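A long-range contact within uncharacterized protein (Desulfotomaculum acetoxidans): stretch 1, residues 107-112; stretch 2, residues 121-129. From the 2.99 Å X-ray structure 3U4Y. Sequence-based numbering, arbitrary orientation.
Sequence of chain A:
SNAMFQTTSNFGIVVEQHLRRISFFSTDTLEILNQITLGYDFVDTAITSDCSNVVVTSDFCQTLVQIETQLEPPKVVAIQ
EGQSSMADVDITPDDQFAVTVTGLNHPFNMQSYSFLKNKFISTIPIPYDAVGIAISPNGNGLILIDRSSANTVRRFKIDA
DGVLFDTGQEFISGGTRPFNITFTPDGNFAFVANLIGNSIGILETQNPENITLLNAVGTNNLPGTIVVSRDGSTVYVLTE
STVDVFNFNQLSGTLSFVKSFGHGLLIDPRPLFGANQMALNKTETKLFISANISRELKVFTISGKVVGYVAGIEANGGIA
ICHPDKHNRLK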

ATOM      1  N   PRO A 107       7.928   9.239  18.170  1.00 37.06           N
ATOM      2  CA  PRO A 107       8.356  10.158  17.113  1.00 44.58           C
ATOM      3  C   PRO A 107       8.009   9.649  15.719  1.00 51.54           C
ATOM      4  O   PRO A 107       7.495   8.541  15.559  1.00 55.20           O
ATOM      5  CB  PRO A 107       9.875  10.226  17.297  1.00 45.75           C
ATOM      6  CG  PRO A 107      10.228   9.015  18.101  1.00 39.23           C
ATOM      7  CD  PRO A 107       9.057   8.793  18.996  1.00 36.08           C
ATOM      8  N   PHE A 108       8.282  10.471  14.717  1.00 57.75           N
ATOM      9  CA  PHE A 108       7.908  10.138  13.356  1.00 55.38           C
ATOM     10  C   PHE A 108       9.162   9.819  12.568  1.00 53.34           C
ATOM     11  O   PHE A 108       9.985  10.692  12.301  1.00 47.07           O
ATOM     12  CB  PHE A 108       7.111  11.287  12.733  1.00 48.47           C
ATOM     13  CG  PHE A 108       5.974  11.772  13.604  1.00 47.86           C
ATOM     14  CD1 PHE A 108       5.999  13.051  14.165  1.00 41.39           C
ATOM     15  CD2 PHE A 108       4.897  10.931  13.898  1.00 41.03           C
ATOM     16  CE1 PHE A 108       4.961  13.490  14.989  1.00 36.57           C
ATOM     17  CE2 PHE A 108       3.851  11.357  14.716  1.00 36.80           C
ATOM     18  CZ  PHE A 108       3.882  12.639  15.263  1.00 41.49           C
ATOM     19  N   ASN A 109       9.318   8.547  12.226  1.00 43.48           N
ATOM     20  CA  ASN A 109      10.487   8.131  11.481  1.00 43.67           C
ATOM     21  C   ASN A 109      10.178   7.252  10.298  1.00 43.32           C
ATOM     22  O   ASN A 109       9.174   6.538  10.270  1.00 52.48           O
ATOM     23  CB  ASN A 109      11.441   7.354  12.374  1.00 47.62           C
ATOM     24  CG  ASN A 109      11.983   8.173  13.480  1.00 42.16           C
ATOM     25  OD1 ASN A 109      12.844   9.021  13.275  1.00 45.20           O
ATOM     26  ND2 ASN A 109      11.504   7.913  14.680  1.00 43.17           N
HETATM   27  N   MSE A 110      11.085   7.288   9.334  1.00 38.46           N
HETATM   28  CA  MSE A 110      11.101   6.310   8.270  1.00 39.67           C
HETATM   29  C   MSE A 110      12.187   5.299   8.589  1.00 37.74           C
HETATM   30  O   MSE A 110      13.278   5.667   8.995  1.00 45.34           O
HETATM   31  CB  MSE A 110      11.374   6.987   6.934  1.00 42.24           C
HETATM   32  CG  MSE A 110      11.758   6.024   5.836  1.00 49.04           C
HETATM   33 SE   MSE A 110      11.987   6.905   4.117  0.88 45.71          SE
HETATM   34  CE  MSE A 110      10.146   7.504   3.953  1.00 24.17           C
ATOM     35  N   GLN A 111      11.890   4.019   8.404  1.00 37.04           N
ATOM     36  CA  GLN A 111      12.795   2.962   8.828  1.00 31.72           C
ATOM     37  C   GLN A 111      12.905   1.899   7.760  1.00 32.04           C
ATOM     38  O   GLN A 111      11.880   1.459   7.224  1.00 33.92           O
ATOM     39  CB  GLN A 111      12.265   2.301  10.100  1.00 38.55           C
ATOM     40  CG  GLN A 111      11.924   3.255  11.238  1.00 42.92           C
ATOM     41  CD  GLN A 111      11.714   2.516  12.537  1.00 42.31           C
ATOM     42  OE1 GLN A 111      12.674   2.195  13.233  1.00 55.47           O
ATOM     43  NE2 GLN A 111      10.463   2.212  12.858  1.00 33.18           N
ATOM     44  N   SER A 112      14.142   1.489   7.460  1.00 34.28           N
ATOM     45  CA  SER A 112      14.405   0.380   6.530  1.00 36.81           C
ATOM     46  C   SER A 112      14.881  -0.868   7.256  1.00 39.28           C
ATOM     47  O   SER A 112      15.516  -0.784   8.295  1.00 42.99           O
ATOM     48  CB  SER A 112      15.459   0.754   5.492  1.00 37.64           C
ATOM     49  OG  SER A 112      16.739   0.762   6.088  1.00 40.53           O
TER
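Stretch 2, residues 121-129: ISTIPIPYD

Stretch 2 runs alongside stretch 1 as its antiparallel neighbour. Residues 121-125 form a strand that pairs with the strand at 109-112; S122 to P125 are extended, while I121, with psi -44°, is not. The N-to-C directions of the two strands differ by 166°, and their axes approach to 4.5 Å. Beyond P125 the chain leaves the strand but stays against F108 as far as Y128. Together the stretches bury 593 Å².

F108 has the largest area covered, 88 Å². Its backbone extends the pairing past the strand: I126 N donates to F108 O at 2.9 Å, nearly straight at 170°. P125 CA also lies 3.3 Å from F108 O, a CA-H...O contact. The F108 side chain points toward stretch 2. Its CB packs on I126 CG1 at 3.8 Å, and its CE1 comes within 4.1 Å of Y128 CB. Y128 O lies over one face of the ring.

I126 gives up 71 Å² and is buried. Its side chain points toward stretch 1 and reaches both F108 and M110. I126 CG2 lies 3.6 Å from M110 CB.

M110, a selenomethionine, has 70 Å² covered. It pairs with I124 through two backbone hydrogen bonds. M110 N donates to I124 O at 2.7 Å, and I124 N donates to M110 O at 3.1 Å. The two side chains lie on the same face of the sheet, with M110 CB 4.2 Å from I124 CG1.

Q111 faces T123 in a non-hydrogen-bonded pair, with their CA atoms 4.6 Å apart. Both side chains take the other face of the sheet. Q111 CA instead makes a CA-H...O contact with S122 O at 3.4 Å.

At the far end, S112 N donates to S122 O at 3.1 Å. I121 N donates to S112 O at 3.0 Å.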

ATOM      1  N   ILE A 121      18.136  -1.150   9.612  1.00 48.01           N
ATOM      2  CA  ILE A 121      19.396  -0.691   9.056  1.00 46.06           C
ATOM      3  C   ILE A 121      19.520   0.804   9.211  1.00 36.44           C
ATOM      4  O   ILE A 121      20.573   1.310   9.579  1.00 37.84           O
ATOM      5  CB  ILE A 121      19.514  -1.053   7.551  1.00 43.88           C
ATOM      6  CG1 ILE A 121      19.801  -2.543   7.383  1.00 55.74           C
ATOM      7  CG2 ILE A 121      20.600  -0.237   6.881  1.00 38.13           C
ATOM      8  CD1 ILE A 121      20.825  -2.849   6.299  1.00 64.43           C
ATOM      9  N   SER A 122      18.445   1.518   8.915  1.00 38.64           N
ATOM     10  CA  SER A 122      18.489   2.970   8.989  1.00 48.78           C
ATOM     11  C   SER A 122      17.213   3.559   9.532  1.00 47.99           C
ATOM     12  O   SER A 122      16.122   3.012   9.370  1.00 45.29           O
ATOM     13  CB  SER A 122      18.810   3.598   7.629  1.00 49.76           C
ATOM     14  OG  SER A 122      19.019   4.997   7.762  1.00 45.97           O
ATOM     15  N   THR A 123      17.374   4.699  10.180  1.00 49.81           N
ATOM     16  CA  THR A 123      16.249   5.424  10.717  1.00 48.07           C
ATOM     17  C   THR A 123      16.476   6.908  10.491  1.00 42.33           C
ATOM     18  O   THR A 123      17.549   7.438  10.768  1.00 44.16           O
ATOM     19  CB  THR A 123      16.062   5.109  12.203  1.00 49.97           C
ATOM     20  OG1 THR A 123      16.005   3.684  12.376  1.00 54.47           O
ATOM     21  CG2 THR A 123      14.781   5.734  12.717  1.00 45.37           C
ATOM     22  N   ILE A 124      15.474   7.566   9.931  1.00 44.67           N
ATOM     23  CA  ILE A 124      15.509   9.010   9.788  1.00 46.20           C
ATOM     24  C   ILE A 124      14.146   9.601  10.127  1.00 46.11           C
ATOM     25  O   ILE A 124      13.106   8.962   9.929  1.00 53.67           O
ATOM     26  CB  ILE A 124      16.009   9.468   8.380  1.00 27.73           C
ATOM     27  CG1 ILE A 124      14.993   9.157   7.278  1.00 19.37           C
ATOM     28  CG2 ILE A 124      17.364   8.842   8.048  1.00 30.10           C
ATOM     29  CD1 ILE A 124      15.370   9.778   5.967  1.00 17.10           C
ATOM     30  N   PRO A 125      14.150  10.829  10.649  1.00 40.40           N
ATOM     31  CA  PRO A 125      12.930  11.541  11.034  1.00 42.95           C
ATOM     32  C   PRO A 125      12.172  12.083   9.822  1.00 40.05           C
ATOM     33  O   PRO A 125      12.753  12.551   8.829  1.00 27.75           O
ATOM     34  CB  PRO A 125      13.466  12.699  11.871  1.00 30.89           C
ATOM     35  CG  PRO A 125      14.761  12.998  11.230  1.00 35.73           C
ATOM     36  CD  PRO A 125      15.341  11.678  10.784  1.00 33.76           C
ATOM     37  N   ILE A 126      10.854  12.014   9.928  1.00 37.63           N
ATOM     38  CA  ILE A 126       9.966  12.504   8.899  1.00 31.62           C
ATOM     39  C   ILE A 126       8.996  13.491   9.556  1.00 30.13           C
ATOM     40  O   ILE A 126       8.833  13.485  10.779  1.00 36.12           O
ATOM     41  CB  ILE A 126       9.253  11.315   8.218  1.00 25.40           C
ATOM     42  CG1 ILE A 126       8.349  10.581   9.202  1.00 20.12           C
ATOM     43  CG2 ILE A 126      10.285  10.323   7.723  1.00 22.37           C
ATOM     44  CD1 ILE A 126       7.484   9.539   8.567  1.00 14.05           C
ATOM     45  N   PRO A 127       8.372  14.366   8.760  1.00 30.68           N
ATOM     46  CA  PRO A 127       7.515  15.403   9.337  1.00 27.39           C
ATOM     47  C   PRO A 127       6.272  14.831   9.978  1.00 24.76           C
ATOM     48  O   PRO A 127       5.856  13.729   9.647  1.00 27.70           O
ATOM     49  CB  PRO A 127       7.109  16.246   8.124  1.00 28.07           C
ATOM     50  CG  PRO A 127       8.108  15.941   7.091  1.00 31.40           C
ATOM     51  CD  PRO A 127       8.510  14.519   7.308  1.00 38.72           C
ATOM     52  N   TYR A 128       5.685  15.621  10.871  1.00 30.20           N
ATOM     53  CA  TYR A 128       4.462  15.296  11.597  1.00 28.01           C
ATOM     54  C   TYR A 128       3.277  14.814  10.751  1.00 31.50           C
ATOM     55  O   TYR A 128       2.525  13.948  11.185  1.00 42.70           O
ATOM     56  CB  TYR A 128       4.030  16.515  12.421  1.00 15.69           C
ATOM     57  CG  TYR A 128       3.435  17.612  11.597  1.00 14.42           C
ATOM     58  CD1 TYR A 128       2.064  17.789  11.530  1.00 22.76           C
ATOM     59  CD2 TYR A 128       4.238  18.458  10.868  1.00 21.32           C
ATOM     60  CE1 TYR A 128       1.508  18.790  10.762  1.00 25.09           C
ATOM     61  CE2 TYR A 128       3.696  19.467  10.082  1.00 20.10           C
ATOM     62  CZ  TYR A 128       2.331  19.635  10.035  1.00 25.45           C
ATOM     63  OH  TYR A 128       1.795  20.643   9.255  1.00 27.55           O
ATOM     64  N   ASP A 129       3.114  15.362   9.551  1.00 24.50           N
ATOM     65  CA  ASP A 129       1.916  15.102   8.745  1.00 31.88           C
ATOM     66  C   ASP A 129       2.093  13.983   7.747  1.00 29.80           C
ATOM     67  O   ASP A 129       1.265  13.829   6.852  1.00 35.05           O
ATOM     68  CB  ASP A 129       1.460  16.360   7.995  1.00 35.55           C
ATOM     69  CG  ASP A 129       2.588  17.031   7.243  1.00 36.43           C
ATOM     70  OD1 ASP A 129       3.771  16.768   7.542  1.00 38.13           O
ATOM     71  OD2 ASP A 129       2.290  17.845   6.362  1.00 34.05           O
TER